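Local coordinates for protein integral membrane indolylacetylinositol arabinosyltransferase EmbC (Mycolicibacterium smegmatis, PDB 7BVE) that probably transfers arabinose units onto growing arabinan chains of the mycobacterial cell wall, as a membrane-embedded arabinosyltransferase of the emb family, at residues A340-I345 / T366-F371; R347-R352 / T395-E400; S406-V411 / K443-A448; V432-V437 / I555-I560. One frame throughout, in Å; residues are numbered along the deposited sequence.

In the fold
All four contacts lie in the helical, GT-C-type part of the chain and form a connected patch. Contacts 1 and 2 share helix 332-349, their centres about 13 Å apart, and touch where Val344 meets Cys397. Contact 2 is the hub: Trp396 packs on Ile557 and Thr395 on Ala434 of contact 4, its centre about 14 Å away, while Ser398 meets Pro410 of contact 3, about 16 Å away centre to centre. Contacts 3 and 4 interleave along the chain without touching. The bound phosphopantetheine lies close to this patch, about 4 Å from the side chain of Arg407 in contact 3 and about 8 Å from that of Glu348 in contact 2.

Contact 1 (A340-I345 / T366-F371); sequences ACWWVI and TAAGLF
Both aromatic side chains that bridge helices 332-349 and 361-378 leave their backbones in the same way: CG lies anti to the backbone N in Trp342 (chi1 169°) and in Phe371 (chi1 173°), and each ring reaches across to the other helix. They pass alongside one another instead of stacking. The Phe371 ring slots in among Cys341, Trp342 and Ile345, and the six-membered end of the indole extends to the backbone turn at Ala367 and Ala368. Around the phenyl ring, the sulfur of Cys341, also anti to its backbone N, comes to 3.6 Å between SG and Phe371 CE1, an oblique sulfur-aromatic contact. The methylene of Trp342 meets the ring at another corner, with CB 3.8 Å from Phe371 CE2. Ile345 completes the set with its outermost methyl, CD1 being 4.0 Å from Phe371 CD1. On the indole, Trp342 CH2 rests 3.6 Å from the Ala368 methyl carbon CB. That small residue lets the ring end come down onto the helix backbone. The indole nitrogen is turned to another partner: NE1 of Trp342 donates a hydrogen bond to Asp260, which satisfies the indole N-H and should restrain the ring's rotation. Ala368 also touches Leu259 and Val263 of helix 258-272, and Leu393 of helix 385-405 packs on Cys341 and Ile345. With short-segment axes 11.3 Å apart and running at 152°, this is a widely spaced, roughly antiparallel pair of helices, bridged by large aromatic side chains in the helical bundle of a GT-C glycosyltransferase.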
loop_
_atom_site.group_PDB
_atom_site.type_symbol
_atom_site.label_atom_id
_atom_site.label_comp_id
_atom_site.label_asym_id
_atom_site.label_seq_id
_atom_site.Cartn_x
_atom_site.Cartn_y
_atom_site.Cartn_z
ATOM N N ALA A 340 -25.993 -2.166 -27.276
ATOM C CA ALA A 340 -27.305 -1.997 -26.659
ATOM C C ALA A 340 -27.258 -1.014 -25.502
ATOM O O ALA A 340 -28.205 -0.253 -25.295
ATOM C CB ALA A 340 -27.843 -3.341 -26.186
ATOM N N CYS A 341 -26.140 -0.969 -24.780
ATOM C CA CYS A 341 -26.002 -0.055 -23.656
ATOM C C CYS A 341 -25.965 1.397 -24.122
ATOM O O CYS A 341 -26.638 2.256 -23.543
ATOM C CB CYS A 341 -24.747 -0.428 -22.868
ATOM S SG CYS A 341 -24.475 0.433 -21.338
ATOM N N TRP A 342 -25.241 1.683 -25.209
ATOM C CA TRP A 342 -25.240 3.061 -25.710
ATOM C C TRP A 342 -26.565 3.458 -26.357
ATOM O O TRP A 342 -26.982 4.615 -26.261
ATOM C CB TRP A 342 -24.092 3.278 -26.688
ATOM C CG TRP A 342 -24.191 4.579 -27.438
ATOM C CD1 TRP A 342 -24.465 4.715 -28.762
ATOM C CD2 TRP A 342 -24.098 5.913 -26.911
ATOM N NE1 TRP A 342 -24.518 6.042 -29.099
ATOM C CE2 TRP A 342 -24.291 6.799 -27.985
ATOM C CE3 TRP A 342 -23.844 6.446 -25.645
ATOM C CZ2 TRP A 342 -24.256 8.175 -27.829
ATOM C CZ3 TRP A 342 -23.817 7.810 -25.495
ATOM C CH2 TRP A 342 -23.997 8.662 -26.584
ATOM N N TRP A 343 -27.253 2.525 -27.009
ATOM C CA TRP A 343 -28.536 2.887 -27.608
ATOM C C TRP A 343 -29.619 3.077 -26.541
ATOM O O TRP A 343 -30.502 3.932 -26.689
ATOM C CB TRP A 343 -28.890 1.848 -28.679
ATOM C CG TRP A 343 -28.072 2.092 -29.955
ATOM C CD1 TRP A 343 -26.722 1.877 -30.141
ATOM C CD2 TRP A 343 -28.566 2.534 -31.217
ATOM N NE1 TRP A 343 -26.345 2.211 -31.406
ATOM C CE2 TRP A 343 -27.454 2.610 -32.098
ATOM C CE3 TRP A 343 -29.837 2.892 -31.690
ATOM C CZ2 TRP A 343 -27.577 3.011 -33.405
ATOM C CZ3 TRP A 343 -29.943 3.281 -32.988
ATOM C CH2 TRP A 343 -28.819 3.338 -33.831
ATOM N N VAL A 344 -29.504 2.369 -25.412
ATOM C CA VAL A 344 -30.376 2.619 -24.265
ATOM C C VAL A 344 -30.057 3.965 -23.617
ATOM O O VAL A 344 -30.969 4.702 -23.235
ATOM C CB VAL A 344 -30.284 1.447 -23.263
ATOM C CG1 VAL A 344 -30.876 1.789 -21.926
ATOM C CG2 VAL A 344 -31.040 0.259 -23.792
ATOM N N ILE A 345 -28.773 4.329 -23.519
ATOM C CA ILE A 345 -28.407 5.628 -22.939
ATOM C C ILE A 345 -28.905 6.781 -23.805
ATOM O O ILE A 345 -29.529 7.724 -23.312
ATOM C CB ILE A 345 -26.886 5.722 -22.715
ATOM C CG1 ILE A 345 -26.444 4.870 -21.534
ATOM C CG2 ILE A 345 -26.437 7.151 -22.504
ATOM C CD1 ILE A 345 -24.958 4.794 -21.392
ATOM N N THR A 366 -20.289 14.439 -24.329
ATOM C CA THR A 366 -19.599 13.991 -23.127
ATOM C C THR A 366 -20.212 12.726 -22.533
ATOM O O THR A 366 -19.507 11.979 -21.842
ATOM C CB THR A 366 -19.538 15.095 -22.077
ATOM O OG1 THR A 366 -18.733 14.655 -20.983
ATOM C CG2 THR A 366 -20.855 15.379 -21.553
ATOM N N ALA A 367 -21.480 12.425 -22.829
ATOM C CA ALA A 367 -22.037 11.149 -22.414
ATOM C C ALA A 367 -21.411 10.005 -23.199
ATOM O O ALA A 367 -21.048 8.975 -22.618
ATOM C CB ALA A 367 -23.549 11.160 -22.599
ATOM N N ALA A 368 -21.242 10.190 -24.514
ATOM C CA ALA A 368 -20.514 9.230 -25.329
ATOM C C ALA A 368 -19.073 9.073 -24.881
ATOM O O ALA A 368 -18.535 7.958 -24.873
ATOM C CB ALA A 368 -20.576 9.652 -26.794
ATOM N N GLY A 369 -18.447 10.164 -24.449
ATOM C CA GLY A 369 -17.055 10.096 -24.006
ATOM C C GLY A 369 -16.857 9.355 -22.697
ATOM O O GLY A 369 -15.940 8.548 -22.580
ATOM N N LEU A 370 -17.690 9.631 -21.687
ATOM C CA LEU A 370 -17.562 8.886 -20.433
ATOM C C LEU A 370 -17.997 7.433 -20.581
ATOM O O LEU A 370 -17.443 6.552 -19.909
ATOM C CB LEU A 370 -18.339 9.561 -19.310
ATOM C CG LEU A 370 -17.640 10.609 -18.457
ATOM C CD1 LEU A 370 -18.631 11.275 -17.568
ATOM C CD2 LEU A 370 -16.643 9.881 -17.595
ATOM N N PHE A 371 -18.952 7.155 -21.477
ATOM C CA PHE A 371 -19.294 5.771 -21.780
ATOM C C PHE A 371 -18.110 5.021 -22.375
ATOM O O PHE A 371 -17.790 3.917 -21.930
ATOM C CB PHE A 371 -20.495 5.705 -22.713
ATOM C CG PHE A 371 -20.795 4.325 -23.179
ATOM C CD1 PHE A 371 -21.300 3.386 -22.311
ATOM C CD2 PHE A 371 -20.549 3.959 -24.488
ATOM C CE1 PHE A 371 -21.551 2.113 -22.731
ATOM C CE2 PHE A 371 -20.796 2.687 -24.909
ATOM C CZ PHE A 371 -21.304 1.766 -24.030
#

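Contact 2 (R347-R352 / T395-E400); sequences REVIPR and TWCSVE
Residues 347-349 carry a wider pi-type turn, and 350-352 keep helical backbone angles without the regular bonds, whereas 395-400 is continuous helix. The closest CA atoms, those of Glu348 and Cys397, are 7.5 Å apart. Between the backbones, the CG2 methyl of Val349 meets the edge of the Trp396 indole, 3.6 Å from CZ3. Cys397 SG sits against the aliphatic part of Glu348, 3.6 Å from its CG, and the Glu348 carboxylate bends away to a salt bridge with Arg401. Further along, Arg352 and Glu400 each have CG anti to the backbone N and a bend at chi2, and the two chains cross obliquely. Arg352 grips one oxygen side-on with two nitrogens: NE lies 3.1 Å and NH2 3.0 Å from Glu400 OE2. Both bonds use the anti lone pair of OE2, which lies practically in the guanidinium plane, although the two planar groups are turned 55° apart. Glu400 OE1 pairs with Arg553, and Arg352 NH2 also bridges to an acidic side chain of the chain of another protein. Such a shared network of charges would be expected to keep Glu400 ionised and to link the 347-352 region to the neighbouring protein.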
loop_
_atom_site.group_PDB
_atom_site.type_symbol
_atom_site.label_atom_id
_atom_site.label_comp_id
_atom_site.label_asym_id
_atom_site.label_seq_id
_atom_site.Cartn_x
_atom_site.Cartn_y
_atom_site.Cartn_z
ATOM N N ARG A 347 -31.206 6.836 -26.314
ATOM C CA ARG A 347 -32.603 6.893 -26.724
ATOM C C ARG A 347 -33.601 6.893 -25.580
ATOM O O ARG A 347 -34.757 7.254 -25.800
ATOM C CB ARG A 347 -32.954 5.722 -27.649
ATOM C CG ARG A 347 -32.860 6.012 -29.125
ATOM C CD ARG A 347 -31.441 6.118 -29.590
ATOM N NE ARG A 347 -31.366 6.233 -31.043
ATOM C CZ ARG A 347 -30.257 6.492 -31.697
ATOM N NH1 ARG A 347 -29.116 6.650 -31.046
ATOM N NH2 ARG A 347 -30.269 6.581 -33.014
ATOM N N GLU A 348 -33.203 6.494 -24.381
ATOM C CA GLU A 348 -34.139 6.372 -23.276
ATOM C C GLU A 348 -33.801 7.283 -22.110
ATOM O O GLU A 348 -34.710 7.835 -21.488
ATOM C CB GLU A 348 -34.202 4.903 -22.829
ATOM C CG GLU A 348 -35.063 4.603 -21.607
ATOM C CD GLU A 348 -36.549 4.839 -21.800
ATOM O OE1 GLU A 348 -37.036 4.743 -22.942
ATOM O OE2 GLU A 348 -37.235 5.120 -20.794
ATOM N N VAL A 349 -32.525 7.496 -21.809
ATOM C CA VAL A 349 -32.171 8.229 -20.598
ATOM C C VAL A 349 -32.079 9.727 -20.861
ATOM O O VAL A 349 -32.669 10.529 -20.129
ATOM C CB VAL A 349 -30.865 7.683 -20.004
ATOM C CG1 VAL A 349 -30.456 8.506 -18.816
ATOM C CG2 VAL A 349 -31.033 6.234 -19.611
ATOM N N ILE A 350 -31.320 10.129 -21.875
ATOM C CA ILE A 350 -31.086 11.545 -22.173
ATOM C C ILE A 350 -32.363 12.298 -22.569
ATOM O O ILE A 350 -32.565 13.401 -22.044
ATOM C CB ILE A 350 -29.951 11.705 -23.206
ATOM C CG1 ILE A 350 -28.607 11.380 -22.564
ATOM C CG2 ILE A 350 -29.891 13.087 -23.791
ATOM C CD1 ILE A 350 -27.460 11.366 -23.526
ATOM N N PRO A 351 -33.287 11.783 -23.399
ATOM C CA PRO A 351 -34.569 12.492 -23.545
ATOM C C PRO A 351 -35.478 12.424 -22.330
ATOM O O PRO A 351 -36.479 13.143 -22.301
ATOM C CB PRO A 351 -35.217 11.811 -24.752
ATOM C CG PRO A 351 -34.595 10.542 -24.849
ATOM C CD PRO A 351 -33.193 10.738 -24.434
ATOM N N ARG A 352 -35.174 11.600 -21.336
ATOM C CA ARG A 352 -35.919 11.579 -20.088
ATOM C C ARG A 352 -35.409 12.599 -19.087
ATOM O O ARG A 352 -36.206 13.166 -18.336
ATOM C CB ARG A 352 -35.860 10.177 -19.473
ATOM C CG ARG A 352 -36.624 9.979 -18.194
ATOM C CD ARG A 352 -38.104 10.124 -18.421
ATOM N NE ARG A 352 -38.847 9.929 -17.184
ATOM C CZ ARG A 352 -40.127 10.237 -17.033
ATOM N NH1 ARG A 352 -40.803 10.760 -18.043
ATOM N NH2 ARG A 352 -40.726 10.031 -15.871
ATOM N N THR A 395 -32.854 -1.853 -15.116
ATOM C CA THR A 395 -33.609 -1.734 -13.873
ATOM C C THR A 395 -34.094 -0.307 -13.660
ATOM O O THR A 395 -35.274 -0.082 -13.360
ATOM C CB THR A 395 -32.752 -2.186 -12.695
ATOM O OG1 THR A 395 -32.299 -3.521 -12.920
ATOM C CG2 THR A 395 -33.554 -2.173 -11.429
ATOM N N TRP A 396 -33.202 0.677 -13.840
ATOM C CA TRP A 396 -33.604 2.073 -13.675
ATOM C C TRP A 396 -34.615 2.500 -14.731
ATOM O O TRP A 396 -35.538 3.260 -14.433
ATOM C CB TRP A 396 -32.390 2.992 -13.735
ATOM C CG TRP A 396 -32.733 4.436 -13.486
ATOM C CD1 TRP A 396 -33.067 5.000 -12.302
ATOM C CD2 TRP A 396 -32.835 5.477 -14.460
ATOM N NE1 TRP A 396 -33.329 6.330 -12.457
ATOM C CE2 TRP A 396 -33.203 6.650 -13.778
ATOM C CE3 TRP A 396 -32.649 5.533 -15.840
ATOM C CZ2 TRP A 396 -33.376 7.861 -14.425
ATOM C CZ3 TRP A 396 -32.837 6.732 -16.480
ATOM C CH2 TRP A 396 -33.197 7.881 -15.776
ATOM N N CYS A 397 -34.485 1.994 -15.958
ATOM C CA CYS A 397 -35.418 2.380 -17.012
ATOM C C CYS A 397 -36.796 1.771 -16.799
ATOM O O CYS A 397 -37.809 2.437 -17.038
ATOM C CB CYS A 397 -34.865 1.988 -18.378
ATOM S SG CYS A 397 -33.426 2.932 -18.889
ATOM N N SER A 398 -36.860 0.528 -16.310
ATOM C CA SER A 398 -38.156 -0.082 -16.026
ATOM C C SER A 398 -38.852 0.603 -14.859
ATOM O O SER A 398 -40.067 0.839 -14.909
ATOM C CB SER A 398 -37.983 -1.565 -15.730
ATOM O OG SER A 398 -37.458 -2.251 -16.845
ATOM N N VAL A 399 -38.101 0.931 -13.801
ATOM C CA VAL A 399 -38.676 1.651 -12.667
ATOM C C VAL A 399 -39.153 3.033 -13.090
ATOM O O VAL A 399 -40.255 3.456 -12.731
ATOM C CB VAL A 399 -37.655 1.732 -11.521
ATOM C CG1 VAL A 399 -38.123 2.670 -10.442
ATOM C CG2 VAL A 399 -37.453 0.384 -10.932
ATOM N N GLU A 400 -38.360 3.728 -13.908
ATOM C CA GLU A 400 -38.707 5.075 -14.341
ATOM C C GLU A 400 -39.927 5.073 -15.253
ATOM O O GLU A 400 -40.698 6.035 -15.277
ATOM C CB GLU A 400 -37.501 5.692 -15.043
ATOM C CG GLU A 400 -37.659 7.132 -15.407
ATOM C CD GLU A 400 -37.686 8.025 -14.196
ATOM O OE1 GLU A 400 -37.005 7.706 -13.200
ATOM O OE2 GLU A 400 -38.416 9.035 -14.229
#

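Contact 3 (S406-V411 / K443-A448); sequences SRLLPV and KTIVAA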
loop_
_atom_site.group_PDB
_atom_site.type_symbol
_atom_site.label_atom_id
_atom_site.label_comp_id
_atom_site.label_asym_id
_atom_site.label_seq_id
_atom_site.Cartn_x
_atom_site.Cartn_y
_atom_site.Cartn_z
ATOM N N SER A 406 -47.730 5.033 -14.174
ATOM C CA SER A 406 -48.394 4.579 -12.946
ATOM C C SER A 406 -48.924 3.150 -13.084
ATOM O O SER A 406 -50.120 2.885 -12.980
ATOM C CB SER A 406 -49.500 5.550 -12.517
ATOM O OG SER A 406 -50.120 5.118 -11.322
ATOM N N ARG A 407 -47.996 2.225 -13.322
ATOM C CA ARG A 407 -48.296 0.819 -13.538
ATOM C C ARG A 407 -47.260 -0.027 -12.817
ATOM O O ARG A 407 -46.130 0.408 -12.608
ATOM C CB ARG A 407 -48.320 0.483 -15.028
ATOM C CG ARG A 407 -49.545 0.995 -15.746
ATOM C CD ARG A 407 -49.491 0.746 -17.229
ATOM N NE ARG A 407 -50.757 1.097 -17.855
ATOM C CZ ARG A 407 -50.982 1.057 -19.161
ATOM N NH1 ARG A 407 -50.017 0.698 -19.990
ATOM N NH2 ARG A 407 -52.173 1.384 -19.635
ATOM N N LEU A 408 -47.652 -1.244 -12.443
ATOM C CA LEU A 408 -46.830 -2.097 -11.589
ATOM C C LEU A 408 -46.044 -3.161 -12.335
ATOM O O LEU A 408 -45.072 -3.690 -11.781
ATOM C CB LEU A 408 -47.695 -2.793 -10.544
ATOM C CG LEU A 408 -48.213 -1.936 -9.408
ATOM C CD1 LEU A 408 -49.182 -2.730 -8.606
ATOM C CD2 LEU A 408 -47.044 -1.563 -8.558
ATOM N N LEU A 409 -46.452 -3.507 -13.554
ATOM C CA LEU A 409 -45.734 -4.534 -14.302
ATOM C C LEU A 409 -44.291 -4.168 -14.659
ATOM O O LEU A 409 -43.430 -5.052 -14.518
ATOM C CB LEU A 409 -46.537 -4.929 -15.550
ATOM C CG LEU A 409 -45.926 -6.021 -16.426
ATOM C CD1 LEU A 409 -45.853 -7.331 -15.689
ATOM C CD2 LEU A 409 -46.713 -6.180 -17.686
ATOM N N PRO A 410 -43.935 -2.944 -15.097
ATOM C CA PRO A 410 -42.500 -2.654 -15.243
ATOM C C PRO A 410 -41.730 -2.622 -13.934
ATOM O O PRO A 410 -40.524 -2.888 -13.941
ATOM C CB PRO A 410 -42.484 -1.299 -15.957
ATOM C CG PRO A 410 -43.783 -0.739 -15.753
ATOM C CD PRO A 410 -44.720 -1.868 -15.734
ATOM N N VAL A 411 -42.387 -2.379 -12.804
ATOM C CA VAL A 411 -41.703 -2.489 -11.520
ATOM C C VAL A 411 -41.410 -3.954 -11.190
ATOM O O VAL A 411 -40.329 -4.289 -10.684
ATOM C CB VAL A 411 -42.540 -1.801 -10.428
ATOM C CG1 VAL A 411 -41.892 -1.937 -9.077
ATOM C CG2 VAL A 411 -42.732 -0.339 -10.765
ATOM N N LYS A 443 -44.232 2.510 -3.377
ATOM C CA LYS A 443 -45.243 2.921 -2.408
ATOM C C LYS A 443 -46.237 3.887 -3.030
ATOM O O LYS A 443 -47.447 3.779 -2.793
ATOM C CB LYS A 443 -44.576 3.564 -1.196
ATOM C CG LYS A 443 -45.550 3.972 -0.117
ATOM C CD LYS A 443 -44.852 4.568 1.083
ATOM C CE LYS A 443 -44.370 5.970 0.781
ATOM N NZ LYS A 443 -45.505 6.916 0.624
ATOM N N THR A 444 -45.743 4.809 -3.862
ATOM C CA THR A 444 -46.619 5.780 -4.512
ATOM C C THR A 444 -47.568 5.112 -5.500
ATOM O O THR A 444 -48.743 5.485 -5.583
ATOM C CB THR A 444 -45.775 6.841 -5.216
ATOM O OG1 THR A 444 -44.821 7.377 -4.295
ATOM C CG2 THR A 444 -46.644 7.979 -5.711
ATOM N N ILE A 445 -47.091 4.100 -6.225
ATOM C CA ILE A 445 -47.944 3.409 -7.191
ATOM C C ILE A 445 -48.934 2.483 -6.491
ATOM O O ILE A 445 -50.099 2.397 -6.889
ATOM C CB ILE A 445 -47.085 2.652 -8.220
ATOM C CG1 ILE A 445 -46.150 3.610 -8.941
ATOM C CG2 ILE A 445 -47.938 1.975 -9.246
ATOM C CD1 ILE A 445 -46.845 4.762 -9.591
ATOM N N VAL A 446 -48.503 1.787 -5.435
ATOM C CA VAL A 446 -49.389 0.848 -4.751
ATOM C C VAL A 446 -50.481 1.591 -3.989
ATOM O O VAL A 446 -51.646 1.176 -3.996
ATOM C CB VAL A 446 -48.563 -0.087 -3.842
ATOM C CG1 VAL A 446 -49.439 -0.868 -2.894
ATOM C CG2 VAL A 446 -47.804 -1.080 -4.684
ATOM N N ALA A 447 -50.152 2.741 -3.393
ATOM C CA ALA A 447 -51.136 3.492 -2.621
ATOM C C ALA A 447 -52.214 4.149 -3.475
ATOM O O ALA A 447 -53.208 4.621 -2.919
ATOM C CB ALA A 447 -50.427 4.556 -1.787
ATOM N N ALA A 448 -52.054 4.186 -4.797
ATOM C CA ALA A 448 -53.063 4.739 -5.689
ATOM C C ALA A 448 -54.043 3.702 -6.214
ATOM O O ALA A 448 -55.203 4.039 -6.471
ATOM C CB ALA A 448 -52.394 5.434 -6.878
#
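Ile445 is the first residue of helix 440-449 within this segment to meet 406-411, and it does most of the work, pointing toward the turn that joins helix 385-405 to helix 409-422. Its two branches divide the task. Ile445 CD1, brought round by a chi2 of -55°, lies against the backbone of Ser406, 3.7 Å from CA, and just as near to the hydroxyl, 3.7 Å from Ser406 OG. Ser406 has left helical geometry with positive phi, and the CA atoms of Ser406 and Ile445 are only 5.9 Å apart. The other branch, CG2 of Ile445, lies anti to its backbone N and meets CD2 of Leu408 at 3.7 Å; the two side chains run past one another antiparallel. One residue on, Val446 adds a smaller touch, with its CG2 methyl 4.0 Å from Leu408 CD2 and its side chain roughly perpendicular to that of Leu408. The same Leu408 methyl thus lies against both residues. Leu408 also packs on Leu442, earlier in helix 440-449, while His449 at the far end of that helix reaches Ser406. Arg407 points away from helix 440-449, and its side chain comes within about 4 Å of the bound phosphopantetheine. No hydrogen bond joins the two segments, so their cohesion is apolar: branched side chains of the helix pack on the turn, while the backbone N atoms of Leu408 and Leu409 bond to Asp238 of helix 214-238.

Contact 4 (V432-V437 / I555-I560); sequences VGALLV and IGITII
Gly433 is where the backbones come closest: its CA lies 4.9 Å from the CA of Ile557, and the CG2 methyl of Ile560 packs directly on the Gly433 backbone, 3.7 Å from its CA. One turn further along, Val437 points toward the partner helix and wedges its CG2 between the two isoleucines, 3.7 Å from Ile557 CG1 and 3.9 Å from Ile560 CD1. Ile557 has CG1 anti to its carbonyl carbon and an extended chi2 (175°), so its CD1 runs on across to Ala434, 3.8 Å from CA. Gly556 lies beside the Val437 methyl. The short-segment axes approach to 8.2 Å and run at 137°, obliquely antiparallel, and no hydrogen bond joins the segments. Beyond this first shell, Ile557 packs on Trp396 of helix 385-405 and on Leu582 of helix 582-592, and Ala434 packs on Thr395. Helix 548-564 is backed by helix 517-539 through Ile555 and Ile559, so the short helix 432-436 sits on a layer of longer helices of the bundle.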
loop_
_atom_site.group_PDB
_atom_site.type_symbol
_atom_site.label_atom_id
_atom_site.label_comp_id
_atom_site.label_asym_id
_atom_site.label_seq_id
_atom_site.Cartn_x
_atom_site.Cartn_y
_atom_site.Cartn_z
ATOM N N VAL A 432 -28.261 -3.189 -5.817
ATOM C CA VAL A 432 -29.151 -2.884 -4.708
ATOM C C VAL A 432 -29.413 -1.391 -4.608
ATOM O O VAL A 432 -30.380 -0.990 -3.965
ATOM C CB VAL A 432 -28.609 -3.424 -3.368
ATOM C CG1 VAL A 432 -28.256 -4.899 -3.488
ATOM C CG2 VAL A 432 -27.459 -2.585 -2.844
ATOM N N GLY A 433 -28.599 -0.555 -5.256
ATOM C CA GLY A 433 -28.923 0.859 -5.328
ATOM C C GLY A 433 -30.168 1.115 -6.152
ATOM O O GLY A 433 -31.093 1.805 -5.708
ATOM N N ALA A 434 -30.221 0.535 -7.353
ATOM C CA ALA A 434 -31.406 0.641 -8.192
ATOM C C ALA A 434 -32.592 -0.099 -7.602
ATOM O O ALA A 434 -33.735 0.235 -7.927
ATOM C CB ALA A 434 -31.106 0.116 -9.593
ATOM N N LEU A 435 -32.348 -1.094 -6.746
ATOM C CA LEU A 435 -33.459 -1.724 -6.039
ATOM C C LEU A 435 -33.980 -0.886 -4.872
ATOM O O LEU A 435 -35.196 -0.826 -4.668
ATOM C CB LEU A 435 -33.050 -3.114 -5.554
ATOM C CG LEU A 435 -32.879 -4.170 -6.648
ATOM C CD1 LEU A 435 -32.323 -5.457 -6.076
ATOM C CD2 LEU A 435 -34.204 -4.428 -7.335
ATOM N N LEU A 436 -33.102 -0.232 -4.101
ATOM C CA LEU A 436 -33.537 0.496 -2.911
ATOM C C LEU A 436 -34.102 1.868 -3.243
ATOM O O LEU A 436 -34.922 2.395 -2.487
ATOM C CB LEU A 436 -32.386 0.651 -1.915
ATOM C CG LEU A 436 -31.928 -0.545 -1.087
ATOM C CD1 LEU A 436 -30.686 -0.177 -0.300
ATOM C CD2 LEU A 436 -33.029 -0.994 -0.153
ATOM N N VAL A 437 -33.669 2.475 -4.349
ATOM C CA VAL A 437 -34.276 3.730 -4.784
ATOM C C VAL A 437 -35.711 3.498 -5.265
ATOM O O VAL A 437 -36.564 4.388 -5.155
ATOM C CB VAL A 437 -33.342 4.379 -5.840
ATOM C CG1 VAL A 437 -33.970 5.549 -6.544
ATOM C CG2 VAL A 437 -32.087 4.872 -5.161
ATOM N N ILE A 555 -28.473 10.400 -9.176
ATOM C CA ILE A 555 -27.445 10.705 -8.177
ATOM C C ILE A 555 -27.520 9.736 -6.994
ATOM O O ILE A 555 -26.489 9.253 -6.495
ATOM C CB ILE A 555 -27.565 12.174 -7.733
ATOM C CG1 ILE A 555 -27.332 13.097 -8.924
ATOM C CG2 ILE A 555 -26.562 12.498 -6.663
ATOM C CD1 ILE A 555 -27.682 14.524 -8.656
ATOM N N GLY A 556 -28.740 9.379 -6.579
ATOM C CA GLY A 556 -28.896 8.437 -5.481
ATOM C C GLY A 556 -28.410 7.039 -5.810
ATOM O O GLY A 556 -27.765 6.394 -4.984
ATOM N N ILE A 557 -28.694 6.561 -7.025
ATOM C CA ILE A 557 -28.241 5.233 -7.436
ATOM C C ILE A 557 -26.720 5.173 -7.531
ATOM O O ILE A 557 -26.106 4.178 -7.127
ATOM C CB ILE A 557 -28.931 4.831 -8.752
ATOM C CG1 ILE A 557 -30.362 4.426 -8.455
ATOM C CG2 ILE A 557 -28.239 3.704 -9.457
ATOM C CD1 ILE A 557 -31.140 4.130 -9.644
ATOM N N THR A 558 -26.081 6.260 -7.978
ATOM C CA THR A 558 -24.619 6.252 -8.062
ATOM C C THR A 558 -23.964 6.249 -6.678
ATOM O O THR A 558 -22.977 5.531 -6.447
ATOM C CB THR A 558 -24.147 7.441 -8.883
ATOM O OG1 THR A 558 -24.853 7.447 -10.128
ATOM C CG2 THR A 558 -22.669 7.327 -9.182
ATOM N N ILE A 559 -24.532 6.994 -5.726
ATOM C CA ILE A 559 -23.976 7.014 -4.370
ATOM C C ILE A 559 -24.187 5.669 -3.669
ATOM O O ILE A 559 -23.277 5.144 -3.009
ATOM C CB ILE A 559 -24.571 8.186 -3.568
ATOM C CG1 ILE A 559 -24.115 9.506 -4.172
ATOM C CG2 ILE A 559 -24.131 8.154 -2.121
ATOM C CD1 ILE A 559 -24.834 10.690 -3.620
ATOM N N ILE A 560 -25.368 5.064 -3.836
ATOM C CA ILE A 560 -25.605 3.782 -3.173
ATOM C C ILE A 560 -24.814 2.663 -3.855
ATOM O O ILE A 560 -24.435 1.684 -3.208
ATOM C CB ILE A 560 -27.117 3.486 -3.097
ATOM C CG1 ILE A 560 -27.830 4.586 -2.329
ATOM C CG2 ILE A 560 -27.412 2.251 -2.282
ATOM C CD1 ILE A 560 -29.333 4.526 -2.451
#